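Local coordinates for protein aminoglycoside 3'-phosphotransferase AphA1-IAB (PDB 4FEX) that transfers a phosphate from ATP to the 3'-hydroxyl of kanamycin and related aminoglycosides, and so probably makes its bacterial host resistant to them, at residues 39-44 with 52-57; 65-70 with 88-93; 81-86 with 100-105; 106-111 with 200-205. All coordinates share one frame; numbering follows the deposited sequence.

Contact 1: residues 39-44 with 52-57; sequences ATIYRL and ELFLKH. With 0TO (N-(3-chlorophenyl)-6,7-dimethoxyquinazolin-4-amine), chain G.
Phe-54 meets Ile-41 and Arg-43 across an antiparallel beta hairpin. Strands 40-44 and 53-57 run 4.7 Å apart at an angle of 159°. Tyr-42 and Leu-55 form a hydrogen-bonded pair at its middle, and the N of Tyr-42 reaches the O of Leu-55 at 3.0 Å.

The side chain of Phe-54 can be followed outward. Its CB lies 4.0 Å from the carbonyl O of Tyr-42. CG is anti to the carbonyl carbon of its own residue (chi1 -72°), which lays the ring beside the neighbouring strand. CD1 rests on CG2 of Ile-41 at 3.6 Å. CE1 meets CG of Arg-43 at 3.6 Å, and CZ lies beside both CG and CD of that arginine. On the other side of the ring, CD2 and CE2 meet the quinazoline, with CD2 3.5 Å from N5 of 0TO. The linking N6 of 0TO sits over the centre of one ring face.

CG of Lys-56 packs 3.5 Å from C19 on the chlorophenyl ring. Arg-43 bends at chi3 and turns NH2 toward OE1 of Glu-52. The modelled salt bridge is too short for its details to be trusted.

The hairpin belongs to the five-stranded sheet of the kinase-like N-terminal lobe. Strand 28-32 flanks 40-45 and strand 94-100 flanks 53-59, while Ala-39 touches helix 61-76.

Contact 2: residues 65-70 with 88-93; sequences DVTDEM and FIRTPD. With 0TO (N-(3-chlorophenyl)-6,7-dimethoxyquinazolin-4-amine), chain G.
Helix 65-70 crosses strand 88-90 at 141°, with their axes 9.8 Å apart; the CA atoms of Met-70 and Phe-88, and those of Thr-67 and Arg-90, are the nearest across it. This is helix-on-sheet packing in the kinase-like N-terminal lobe. Helix 61-76 probably corresponds to helix C of protein kinases, and strand 85-90 is an edge of the sheet within this chain.

The main side-chain contact is between Met-70 and Phe-88. CG of Met-70 is anti to the backbone N (chi1 -173°), and the chain then bends at chi2 and chi3. It therefore wraps over one face of the Phe-88 ring. CG makes a CH-pi contact, 4.0 Å from the ring centroid. CE lies over the same ring nearer its rim, 3.8 Å from CD2 of Phe-88. The sulfur approaches obliquely, which makes this also a Met-aromatic contact.

Thr-67 comes to the edge of the same ring, with OG1 3.7 Å from CZ of Phe-88. That hydroxyl is hydrogen-bonded to the carbonyl O of Ala-63, one turn back in the helix. CG1 of Val-66 adds a looser apolar contact with CE1 of Phe-88. On the ligand side of the helix, OE2 of Glu-69 is 3.4 Å from C21 of 0TO.

CD and NH1 of Arg-90 pass OG1 of Thr-67, each at 3.5 Å, the two side chains crossing at about a right angle. Arg-90 is held by carbonyls that follow it in the chain and by OD1 of Asn-64, which accepts from NH1. Its NE bonds the O of Thr-91 at 2.9 Å, and its NH2 bonds the O of Pro-92, which lies in the guanidinium plane.

Contact 3: residues 81-86 with 100-105; sequences PLPTIK and TAIPGK. With 0TO (N-(3-chlorophenyl)-6,7-dimethoxyquinazolin-4-amine), chain G.
Two irregular segments meet here through a pair of hydrogen bonds and a small apolar contact, where the sheet of the N-terminal lobe gives way to the connection with the rest of the enzyme. Thr-84 and Thr-100 carry the polar part. The backbone N of Thr-84 donates to OG1 of Thr-100 at 3.0 Å. The backbone N of Thr-100 donates in return to the O of Thr-84, in the carbonyl plane, at 3.1 Å. OG1 of Thr-100 stands between its own backbone N and carbonyl carbon (chi1 53°), turned to the Thr-84 amide. CG2 of Thr-100 then lies against OG1 of Thr-84, 3.6 Å away.

Segment 100-105 probably corresponds to the hinge of protein kinases, where adenine is expected to bind. The quinazoline of 0TO occupies this place. The backbone N of Ile-102 is 3.1 Å from ring atom N9 of 0TO, and CA of Ala-101 lies near C8. Further on, the O of Gly-104 faces the methoxy carbon C16. Gly-104 has a positive phi of 140°, which is readily accepted without a side chain.

Pro-83 packs from the other segment. Its CD lies 3.9 Å from CD1 of Ile-102, the two side chains crossing at about a right angle. Its CB touches the O of Thr-100, and its CG is 3.9 Å from the chlorine of 0TO.

Contact 4: residues 106-111 with 200-205; sequences TAFQVL and FSLDNL. With 0TO (N-(3-chlorophenyl)-6,7-dimethoxyquinazolin-4-amine), chain G.
Leu-202 turns its CG anti to its own carbonyl carbon (chi1 -82°), which brings CD2 to Ala-107 and both methyls to Leu-111 of the helix. CD2 lies 3.6 Å from CB of Ala-107, and CD1 lies 3.7 Å from CD2 of Leu-111. The Phe-108 CB rests on the Leu-202 CB, while the ring of Phe-108 leads away, with CD1 of Leu-202 at its edge.

The first amides of helix 107-111 are bound by carbonyls of the loop. The N of Ala-107 meets the O of Leu-205 at 2.9 Å, nearly along the C=O axis. The N of Phe-108 meets the O of Leu-202 at 3.0 Å, from above the carbonyl plane. Thr-106 is the N-cap. Its OG1 accepts from the N of Gln-109, and OE1 of Gln-109 accepts a weak bond from the N of Thr-106, completing a capping box. CG2 of Thr-106 and the O of Asp-203 both lie against the methoxy carbon C14 of 0TO.

Segment 200-205 holds a type I turn and an ST turn at Ser-201. It directly follows Asp-199, the probable proton acceptor, whose O takes a hydrogen bond from ND2 of Asn-204. This is the HGDxxxxN catalytic loop of kinase-like aminoglycoside phosphotransferases.

Overall arrangement
All four contacts touch one bound ligand, 0TO, in the cleft between the two lobes. Contacts 1 and 2 share the five-stranded sheet, their centres 13 Å apart. They meet where CD of Lys-56 lies 3.4 Å from OE1 of Glu-69, with a weak, long ion pair between these side chains, reminiscent of the lysine-glutamate pair of protein kinases. Contact 3 adjoins contact 1, where the O of Glu-52 probably bonds the N of Ala-101. Contact 4 lies across the cleft, its centre about 26 Å from that of contact 2. There the side chain of Asp-203 is about 5 Å from bound kanamycin and about 7 Å from that of Asp-199.

Contact 1: residues 39-44 with 52-57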
# COMPACT_ATOMS: atom_id res chain seq x y z
N ALA A 39 11.92 5.89 -4.64
CA ALA A 39 12.65 4.86 -5.36
C ALA A 39 12.41 4.90 -6.86
O ALA A 39 11.28 5.08 -7.33
CB ALA A 39 12.32 3.51 -4.79
N THR A 40 13.48 4.73 -7.63
CA THR A 40 13.38 4.57 -9.07
C THR A 40 12.92 3.15 -9.38
O THR A 40 13.53 2.17 -8.90
CB THR A 40 14.73 4.81 -9.78
OG1 THR A 40 15.22 6.13 -9.50
CG2 THR A 40 14.57 4.64 -11.29
N ILE A 41 11.85 3.02 -10.17
CA ILE A 41 11.37 1.71 -10.57
C ILE A 41 11.62 1.42 -12.04
O ILE A 41 11.09 2.10 -12.90
CB ILE A 41 9.88 1.55 -10.32
CG1 ILE A 41 9.58 1.63 -8.84
CG2 ILE A 41 9.39 0.23 -10.90
CD1 ILE A 41 8.18 1.19 -8.48
N TYR A 42 12.39 0.38 -12.32
CA TYR A 42 12.57 -0.07 -13.69
C TYR A 42 11.66 -1.24 -13.96
O TYR A 42 11.48 -2.09 -13.10
CB TYR A 42 14.02 -0.47 -13.94
CG TYR A 42 14.98 0.63 -13.60
CD1 TYR A 42 15.39 1.54 -14.56
CD2 TYR A 42 15.46 0.78 -12.31
CE1 TYR A 42 16.27 2.56 -14.24
CE2 TYR A 42 16.33 1.79 -11.98
CZ TYR A 42 16.74 2.68 -12.94
OH TYR A 42 17.62 3.69 -12.59
N ARG A 43 11.05 -1.27 -15.15
CA ARG A 43 10.29 -2.42 -15.58
C ARG A 43 11.15 -3.20 -16.54
O ARG A 43 11.66 -2.65 -17.51
CB ARG A 43 8.97 -2.03 -16.25
CG ARG A 43 7.98 -3.20 -16.39
CD ARG A 43 6.57 -2.74 -16.76
NE ARG A 43 6.56 -2.10 -18.07
CZ ARG A 43 6.38 -2.75 -19.22
NH1 ARG A 43 6.39 -2.08 -20.36
NH2 ARG A 43 6.18 -4.06 -19.24
N LEU A 44 11.33 -4.49 -16.25
CA LEU A 44 12.11 -5.37 -17.10
C LEU A 44 11.21 -6.29 -17.91
O LEU A 44 10.43 -7.07 -17.35
CB LEU A 44 13.09 -6.17 -16.27
CG LEU A 44 14.11 -5.27 -15.59
CD1 LEU A 44 13.84 -5.16 -14.09
CD2 LEU A 44 15.51 -5.75 -15.86
N GLU A 52 8.10 -10.81 -16.79
CA GLU A 52 8.35 -9.40 -16.51
C GLU A 52 8.93 -9.28 -15.10
O GLU A 52 8.62 -10.08 -14.21
CB GLU A 52 7.06 -8.59 -16.66
CG GLU A 52 7.13 -7.10 -16.30
CD GLU A 52 6.04 -6.26 -17.00
OE1 GLU A 52 6.03 -6.23 -18.25
OE2 GLU A 52 5.19 -5.64 -16.31
N LEU A 53 9.80 -8.30 -14.90
CA LEU A 53 10.43 -8.12 -13.60
C LEU A 53 10.43 -6.66 -13.21
O LEU A 53 10.47 -5.79 -14.08
CB LEU A 53 11.89 -8.61 -13.63
CG LEU A 53 12.28 -10.08 -13.80
CD1 LEU A 53 13.73 -10.24 -13.41
CD2 LEU A 53 11.43 -11.00 -12.97
N PHE A 54 10.38 -6.38 -11.92
CA PHE A 54 10.62 -5.01 -11.47
C PHE A 54 11.88 -4.92 -10.63
O PHE A 54 12.16 -5.80 -9.83
CB PHE A 54 9.43 -4.46 -10.69
CG PHE A 54 8.24 -4.16 -11.53
CD1 PHE A 54 8.12 -2.94 -12.18
CD2 PHE A 54 7.24 -5.09 -11.69
CE1 PHE A 54 7.02 -2.66 -12.96
CE2 PHE A 54 6.14 -4.82 -12.47
CZ PHE A 54 6.03 -3.61 -13.10
N LEU A 55 12.63 -3.86 -10.83
CA LEU A 55 13.81 -3.60 -10.04
C LEU A 55 13.59 -2.24 -9.39
O LEU A 55 13.46 -1.24 -10.09
CB LEU A 55 15.04 -3.58 -10.96
CG LEU A 55 16.42 -3.25 -10.40
CD1 LEU A 55 16.80 -4.18 -9.25
CD2 LEU A 55 17.45 -3.36 -11.50
N LYS A 56 13.48 -2.21 -8.07
CA LYS A 56 13.33 -0.95 -7.33
C LYS A 56 14.73 -0.52 -6.92
O LYS A 56 15.53 -1.36 -6.52
CB LYS A 56 12.46 -1.14 -6.07
CG LYS A 56 11.03 -0.57 -6.13
CD LYS A 56 10.57 -0.08 -4.74
CE LYS A 56 9.20 0.61 -4.75
NZ LYS A 56 9.04 1.75 -3.75
N HIS A 57 15.05 0.77 -7.05
CA HIS A 57 16.36 1.26 -6.57
C HIS A 57 16.22 2.48 -5.70
O HIS A 57 15.63 3.48 -6.10
CB HIS A 57 17.33 1.55 -7.72
CG HIS A 57 18.61 2.19 -7.27
ND1 HIS A 57 19.31 3.09 -8.05
CD2 HIS A 57 19.32 2.07 -6.12
CE1 HIS A 57 20.39 3.49 -7.40
NE2 HIS A 57 20.41 2.89 -6.23
C21 0TO G . 8.22 -3.19 -6.02
C20 0TO G . 7.54 -4.35 -6.33
CL 0TO G . 7.92 -5.83 -5.52
C18 0TO G . 6.52 -4.35 -7.28
C19 0TO G . 7.86 -2.03 -6.71
C17 0TO G . 6.82 -2.04 -7.65
C7 0TO G . 6.20 -3.22 -8.03
N6 0TO G . 5.15 -3.20 -8.86
C4 0TO G . 4.45 -4.26 -9.33
N5 0TO G . 4.85 -5.55 -9.24
C8 0TO G . 4.16 -6.55 -9.79
N9 0TO G . 3.08 -6.34 -10.53
C2 0TO G . 3.38 -4.03 -10.18
C1 0TO G . 2.66 -5.09 -10.72
C3 0TO G . 2.93 -2.73 -10.34
C10 0TO G . 1.81 -2.48 -11.11
O11 0TO G . 1.40 -1.19 -11.28
C14 0TO G . 0.53 -0.81 -10.17
C12 0TO G . 1.10 -3.53 -11.69
C15 0TO G . 1.54 -4.85 -11.50
O13 0TO G . -0.01 -3.27 -12.45
C16 0TO G . -0.09 -4.22 -13.52

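Contact 2: residues 65-70 with 88-93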
# COMPACT_ATOMS: atom_id res chain seq x y z
N ASP A 65 13.99 2.36 2.80
CA ASP A 65 12.62 2.08 2.42
C ASP A 65 12.55 0.88 1.50
O ASP A 65 11.73 -0.01 1.71
CB ASP A 65 12.00 3.31 1.78
CG ASP A 65 12.29 4.56 2.58
OD1 ASP A 65 12.30 4.45 3.84
OD2 ASP A 65 12.54 5.64 1.97
N VAL A 66 13.43 0.82 0.51
CA VAL A 66 13.51 -0.39 -0.30
C VAL A 66 13.84 -1.61 0.57
O VAL A 66 13.31 -2.70 0.35
CB VAL A 66 14.55 -0.26 -1.42
CG1 VAL A 66 14.47 -1.45 -2.34
CG2 VAL A 66 14.29 0.99 -2.20
N THR A 67 14.69 -1.40 1.58
CA THR A 67 15.05 -2.50 2.47
C THR A 67 13.84 -2.99 3.25
O THR A 67 13.60 -4.20 3.37
CB THR A 67 16.18 -2.12 3.45
OG1 THR A 67 17.38 -1.78 2.74
CG2 THR A 67 16.49 -3.31 4.35
N ASP A 68 13.06 -2.04 3.76
CA ASP A 68 11.89 -2.38 4.55
C ASP A 68 10.90 -3.21 3.75
O ASP A 68 10.20 -4.07 4.29
CB ASP A 68 11.21 -1.11 5.06
CG ASP A 68 12.04 -0.38 6.11
OD1 ASP A 68 13.01 -0.98 6.63
OD2 ASP A 68 11.69 0.78 6.41
N GLU A 69 10.84 -2.95 2.44
CA GLU A 69 9.89 -3.64 1.59
C GLU A 69 10.34 -5.08 1.34
O GLU A 69 9.53 -6.01 1.35
CB GLU A 69 9.72 -2.90 0.27
CG GLU A 69 8.57 -3.43 -0.56
CD GLU A 69 8.40 -2.71 -1.89
OE1 GLU A 69 9.13 -1.71 -2.13
OE2 GLU A 69 7.54 -3.16 -2.68
N MET A 70 11.64 -5.26 1.11
CA MET A 70 12.19 -6.59 0.94
C MET A 70 11.86 -7.53 2.11
O MET A 70 11.38 -8.65 1.90
CB MET A 70 13.71 -6.52 0.71
CG MET A 70 14.36 -7.83 0.34
SD MET A 70 14.68 -8.87 1.77
CE MET A 70 15.82 -7.81 2.67
N PHE A 88 18.10 -9.34 -4.01
CA PHE A 88 18.18 -8.09 -3.27
C PHE A 88 19.62 -7.77 -2.95
O PHE A 88 20.37 -8.65 -2.57
CB PHE A 88 17.38 -8.15 -1.96
CG PHE A 88 17.57 -6.94 -1.08
CD1 PHE A 88 16.85 -5.78 -1.31
CD2 PHE A 88 18.45 -6.97 -0.01
CE1 PHE A 88 17.00 -4.65 -0.48
CE2 PHE A 88 18.63 -5.85 0.82
CZ PHE A 88 17.90 -4.68 0.58
N ILE A 89 20.00 -6.50 -3.09
CA ILE A 89 21.34 -6.04 -2.72
C ILE A 89 21.27 -4.79 -1.85
O ILE A 89 20.63 -3.81 -2.22
CB ILE A 89 22.19 -5.68 -3.96
CG1 ILE A 89 22.45 -6.91 -4.83
CG2 ILE A 89 23.49 -5.02 -3.53
CD1 ILE A 89 23.10 -6.57 -6.17
N ARG A 90 21.94 -4.81 -0.71
CA ARG A 90 22.11 -3.60 0.08
C ARG A 90 23.60 -3.29 0.23
O ARG A 90 24.41 -4.18 0.50
CB ARG A 90 21.46 -3.75 1.45
CG ARG A 90 21.87 -2.67 2.43
CD ARG A 90 20.87 -1.55 2.46
NE ARG A 90 21.50 -0.28 2.78
CZ ARG A 90 20.94 0.67 3.51
NH1 ARG A 90 19.72 0.48 4.02
NH2 ARG A 90 21.59 1.81 3.75
N THR A 91 23.94 -2.02 0.05
CA THR A 91 25.29 -1.51 0.25
C THR A 91 25.09 -0.26 1.10
O THR A 91 23.95 0.13 1.33
CB THR A 91 25.95 -1.15 -1.09
OG1 THR A 91 25.31 0.00 -1.66
CG2 THR A 91 25.92 -2.35 -2.06
N PRO A 92 26.18 0.39 1.58
CA PRO A 92 25.91 1.41 2.60
C PRO A 92 24.89 2.48 2.18
O PRO A 92 24.18 3.02 3.03
CB PRO A 92 27.28 2.04 2.84
CG PRO A 92 28.25 0.97 2.47
CD PRO A 92 27.63 0.22 1.34
N ASP A 93 24.78 2.75 0.88
CA ASP A 93 23.96 3.86 0.43
C ASP A 93 22.96 3.45 -0.65
O ASP A 93 22.18 4.28 -1.12
CB ASP A 93 24.86 4.98 -0.09
CG ASP A 93 24.16 6.32 -0.11
OD1 ASP A 93 23.48 6.64 0.89
OD2 ASP A 93 24.28 7.04 -1.13
C21 0TO G . 8.22 -3.19 -6.02
C20 0TO G . 7.54 -4.35 -6.33
CL 0TO G . 7.92 -5.83 -5.52
C18 0TO G . 6.52 -4.35 -7.28
C19 0TO G . 7.86 -2.03 -6.71
C17 0TO G . 6.82 -2.04 -7.65
C7 0TO G . 6.20 -3.22 -8.03
N6 0TO G . 5.15 -3.20 -8.86
C4 0TO G . 4.45 -4.26 -9.33
N5 0TO G . 4.85 -5.55 -9.24
C8 0TO G . 4.16 -6.55 -9.79
N9 0TO G . 3.08 -6.34 -10.53
C2 0TO G . 3.38 -4.03 -10.18
C1 0TO G . 2.66 -5.09 -10.72
C3 0TO G . 2.93 -2.73 -10.34
C10 0TO G . 1.81 -2.48 -11.11
O11 0TO G . 1.40 -1.19 -11.28
C14 0TO G . 0.53 -0.81 -10.17
C12 0TO G . 1.10 -3.53 -11.69
C15 0TO G . 1.54 -4.85 -11.50
O13 0TO G . -0.01 -3.27 -12.45
C16 0TO G . -0.09 -4.22 -13.52

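Contact 3: residues 81-86 with 100-105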
# COMPACT_ATOMS: atom_id res chain seq x y z
N PRO A 81 -0.44 -13.88 -1.44
CA PRO A 81 0.23 -13.98 -2.75
C PRO A 81 1.00 -12.71 -3.10
O PRO A 81 0.40 -11.66 -3.33
CB PRO A 81 -0.94 -14.18 -3.71
CG PRO A 81 -2.10 -13.50 -3.05
CD PRO A 81 -1.90 -13.66 -1.57
N LEU A 82 2.32 -12.80 -3.17
CA LEU A 82 3.12 -11.61 -3.42
C LEU A 82 4.08 -11.77 -4.60
O LEU A 82 4.24 -12.89 -5.12
CB LEU A 82 3.88 -11.23 -2.15
CG LEU A 82 3.01 -10.94 -0.92
CD1 LEU A 82 3.89 -10.38 0.16
CD2 LEU A 82 1.90 -9.97 -1.25
N PRO A 83 4.69 -10.67 -5.06
CA PRO A 83 5.80 -10.87 -6.01
C PRO A 83 6.94 -11.61 -5.29
O PRO A 83 7.18 -11.33 -4.12
CB PRO A 83 6.24 -9.45 -6.35
CG PRO A 83 5.14 -8.55 -5.91
CD PRO A 83 4.43 -9.24 -4.80
N THR A 84 7.63 -12.52 -5.96
CA THR A 84 8.76 -13.18 -5.31
C THR A 84 10.08 -12.40 -5.50
O THR A 84 10.33 -11.83 -6.56
CB THR A 84 8.91 -14.63 -5.80
OG1 THR A 84 9.80 -14.68 -6.93
CG2 THR A 84 7.55 -15.18 -6.21
N ILE A 85 10.90 -12.36 -4.44
CA ILE A 85 12.21 -11.71 -4.47
C ILE A 85 13.22 -12.55 -5.23
O ILE A 85 13.78 -13.50 -4.68
CB ILE A 85 12.80 -11.53 -3.05
CG1 ILE A 85 11.83 -10.79 -2.12
CG2 ILE A 85 14.19 -10.86 -3.12
CD1 ILE A 85 12.35 -10.69 -0.67
N LYS A 86 13.46 -12.22 -6.48
CA LYS A 86 14.48 -12.93 -7.22
C LYS A 86 15.86 -12.54 -6.68
O LYS A 86 16.77 -13.36 -6.66
CB LYS A 86 14.34 -12.70 -8.74
CG LYS A 86 15.39 -13.46 -9.56
CD LYS A 86 15.00 -13.66 -11.04
CE LYS A 86 16.07 -14.48 -11.80
NZ LYS A 86 16.05 -14.34 -13.30
N THR A 100 9.52 -10.58 -9.24
CA THR A 100 8.74 -11.00 -10.39
C THR A 100 7.51 -10.11 -10.43
O THR A 100 7.11 -9.56 -9.41
CB THR A 100 8.27 -12.44 -10.25
OG1 THR A 100 7.60 -12.58 -8.99
CG2 THR A 100 9.44 -13.41 -10.27
N ALA A 101 6.91 -9.96 -11.61
CA ALA A 101 5.72 -9.14 -11.71
C ALA A 101 4.49 -9.98 -11.51
O ALA A 101 4.47 -11.16 -11.84
CB ALA A 101 5.65 -8.43 -13.06
N ILE A 102 3.45 -9.35 -10.97
CA ILE A 102 2.14 -9.94 -10.94
C ILE A 102 1.38 -9.46 -12.17
O ILE A 102 1.04 -8.28 -12.30
CB ILE A 102 1.40 -9.61 -9.64
CG1 ILE A 102 2.22 -10.15 -8.47
CG2 ILE A 102 0.01 -10.25 -9.62
CD1 ILE A 102 1.45 -10.19 -7.17
N PRO A 103 1.14 -10.40 -13.09
CA PRO A 103 0.38 -10.20 -14.33
C PRO A 103 -1.03 -9.76 -14.03
O PRO A 103 -1.69 -10.37 -13.20
CB PRO A 103 0.32 -11.62 -14.91
CG PRO A 103 0.45 -12.53 -13.69
CD PRO A 103 1.49 -11.82 -12.89
N GLY A 104 -1.49 -8.72 -14.70
CA GLY A 104 -2.87 -8.30 -14.54
C GLY A 104 -3.00 -6.80 -14.52
O GLY A 104 -2.06 -6.08 -14.84
N LYS A 105 -4.18 -6.32 -14.15
CA LYS A 105 -4.43 -4.88 -14.08
C LYS A 105 -4.70 -4.47 -12.63
O LYS A 105 -5.00 -5.32 -11.80
CB LYS A 105 -5.59 -4.51 -14.99
CG LYS A 105 -5.31 -4.76 -16.47
CD LYS A 105 -6.59 -4.74 -17.32
CE LYS A 105 -6.28 -4.49 -18.80
NZ LYS A 105 -7.51 -4.51 -19.65
C21 0TO G . 8.22 -3.19 -6.02
C20 0TO G . 7.54 -4.35 -6.33
CL 0TO G . 7.92 -5.83 -5.52
C18 0TO G . 6.52 -4.35 -7.28
C19 0TO G . 7.86 -2.03 -6.71
C17 0TO G . 6.82 -2.04 -7.65
C7 0TO G . 6.20 -3.22 -8.03
N6 0TO G . 5.15 -3.20 -8.86
C4 0TO G . 4.45 -4.26 -9.33
N5 0TO G . 4.85 -5.55 -9.24
C8 0TO G . 4.16 -6.55 -9.79
N9 0TO G . 3.08 -6.34 -10.53
C2 0TO G . 3.38 -4.03 -10.18
C1 0TO G . 2.66 -5.09 -10.72
C3 0TO G . 2.93 -2.73 -10.34
C10 0TO G . 1.81 -2.48 -11.11
O11 0TO G . 1.40 -1.19 -11.28
C14 0TO G . 0.53 -0.81 -10.17
C12 0TO G . 1.10 -3.53 -11.69
C15 0TO G . 1.54 -4.85 -11.50
O13 0TO G . -0.01 -3.27 -12.45
C16 0TO G . -0.09 -4.22 -13.52

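Contact 4: residues 106-111 with 200-205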
# COMPACT_ATOMS: atom_id res chain seq x y z
N THR A 106 -4.56 -3.18 -12.32
CA THR A 106 -4.81 -2.77 -10.95
C THR A 106 -6.29 -2.81 -10.72
O THR A 106 -7.06 -2.82 -11.68
CB THR A 106 -4.25 -1.37 -10.62
OG1 THR A 106 -5.00 -0.37 -11.30
CG2 THR A 106 -2.82 -1.28 -11.02
N ALA A 107 -6.70 -2.88 -9.46
CA ALA A 107 -8.11 -2.84 -9.12
C ALA A 107 -8.73 -1.56 -9.70
O ALA A 107 -9.86 -1.58 -10.19
CB ALA A 107 -8.29 -2.86 -7.62
N PHE A 108 -7.97 -0.47 -9.66
CA PHE A 108 -8.44 0.80 -10.17
C PHE A 108 -8.73 0.73 -11.66
O PHE A 108 -9.80 1.15 -12.11
CB PHE A 108 -7.43 1.90 -9.88
CG PHE A 108 -7.81 3.23 -10.44
CD1 PHE A 108 -8.70 4.04 -9.77
CD2 PHE A 108 -7.29 3.66 -11.65
CE1 PHE A 108 -9.07 5.27 -10.29
CE2 PHE A 108 -7.65 4.88 -12.17
CZ PHE A 108 -8.54 5.69 -11.49
N GLN A 109 -7.80 0.19 -12.43
CA GLN A 109 -8.03 0.04 -13.86
C GLN A 109 -9.27 -0.80 -14.14
O GLN A 109 -10.10 -0.42 -14.96
CB GLN A 109 -6.81 -0.56 -14.55
CG GLN A 109 -5.57 0.33 -14.48
CD GLN A 109 -4.30 -0.41 -14.86
OE1 GLN A 109 -4.34 -1.55 -15.32
NE2 GLN A 109 -3.16 0.25 -14.67
N VAL A 110 -9.40 -1.94 -13.47
CA VAL A 110 -10.52 -2.84 -13.74
C VAL A 110 -11.84 -2.18 -13.37
O VAL A 110 -12.84 -2.41 -14.02
CB VAL A 110 -10.37 -4.16 -13.00
CG1 VAL A 110 -11.42 -5.14 -13.46
CG2 VAL A 110 -9.00 -4.73 -13.25
N LEU A 111 -11.83 -1.36 -12.33
CA LEU A 111 -12.99 -0.54 -12.00
C LEU A 111 -13.34 0.38 -13.16
O LEU A 111 -14.46 0.35 -13.65
CB LEU A 111 -12.74 0.27 -10.74
CG LEU A 111 -13.50 -0.04 -9.44
CD1 LEU A 111 -14.17 -1.40 -9.46
CD2 LEU A 111 -12.50 0.05 -8.31
N PHE A 200 -3.47 0.09 1.38
CA PHE A 200 -4.47 -0.72 0.71
C PHE A 200 -5.31 0.12 -0.27
O PHE A 200 -6.54 0.25 -0.15
CB PHE A 200 -5.34 -1.44 1.75
CG PHE A 200 -5.82 -2.78 1.30
CD1 PHE A 200 -4.95 -3.84 1.21
CD2 PHE A 200 -7.14 -2.98 0.95
CE1 PHE A 200 -5.39 -5.09 0.79
CE2 PHE A 200 -7.58 -4.23 0.54
CZ PHE A 200 -6.72 -5.27 0.46
N SER A 201 -4.63 0.70 -1.26
CA SER A 201 -5.25 1.60 -2.22
C SER A 201 -5.65 0.81 -3.45
O SER A 201 -5.36 -0.37 -3.55
CB SER A 201 -4.27 2.69 -2.61
OG SER A 201 -3.33 2.20 -3.53
N LEU A 202 -6.30 1.45 -4.40
CA LEU A 202 -6.82 0.72 -5.55
C LEU A 202 -5.71 0.46 -6.55
O LEU A 202 -5.89 -0.33 -7.49
CB LEU A 202 -7.99 1.46 -6.19
CG LEU A 202 -9.34 1.25 -5.51
CD1 LEU A 202 -10.38 2.17 -6.11
CD2 LEU A 202 -9.78 -0.21 -5.62
N ASP A 203 -4.55 1.08 -6.32
CA ASP A 203 -3.40 0.91 -7.21
C ASP A 203 -2.57 -0.30 -6.82
O ASP A 203 -1.78 -0.80 -7.62
CB ASP A 203 -2.51 2.15 -7.19
CG ASP A 203 -3.21 3.38 -7.75
OD1 ASP A 203 -3.81 3.27 -8.85
OD2 ASP A 203 -3.17 4.45 -7.09
N ASN A 204 -2.78 -0.79 -5.60
CA ASN A 204 -1.91 -1.80 -5.04
C ASN A 204 -2.45 -3.23 -4.98
O ASN A 204 -1.79 -4.13 -4.47
CB ASN A 204 -1.44 -1.36 -3.66
CG ASN A 204 -0.42 -0.29 -3.73
OD1 ASN A 204 0.21 -0.09 -4.78
ND2 ASN A 204 -0.21 0.42 -2.63
N LEU A 205 -3.64 -3.45 -5.50
CA LEU A 205 -4.14 -4.82 -5.58
C LEU A 205 -4.30 -5.21 -7.03
O LEU A 205 -4.84 -4.44 -7.82
CB LEU A 205 -5.44 -4.95 -4.80
CG LEU A 205 -5.05 -4.76 -3.33
CD1 LEU A 205 -5.82 -3.66 -2.63
CD2 LEU A 205 -5.20 -6.08 -2.62
C21 0TO G . 8.22 -3.19 -6.02
C20 0TO G . 7.54 -4.35 -6.33
CL 0TO G . 7.92 -5.83 -5.52
C18 0TO G . 6.52 -4.35 -7.28
C19 0TO G . 7.86 -2.03 -6.71
C17 0TO G . 6.82 -2.04 -7.65
C7 0TO G . 6.20 -3.22 -8.03
N6 0TO G . 5.15 -3.20 -8.86
C4 0TO G . 4.45 -4.26 -9.33
N5 0TO G . 4.85 -5.55 -9.24
C8 0TO G . 4.16 -6.55 -9.79
N9 0TO G . 3.08 -6.34 -10.53
C2 0TO G . 3.38 -4.03 -10.18
C1 0TO G . 2.66 -5.09 -10.72
C3 0TO G . 2.93 -2.73 -10.34
C10 0TO G . 1.81 -2.48 -11.11
O11 0TO G . 1.40 -1.19 -11.28
C14 0TO G . 0.53 -0.81 -10.17
C12 0TO G . 1.10 -3.53 -11.69
C15 0TO G . 1.54 -4.85 -11.50
O13 0TO G . -0.01 -3.27 -12.45
C16 0TO G . -0.09 -4.22 -13.52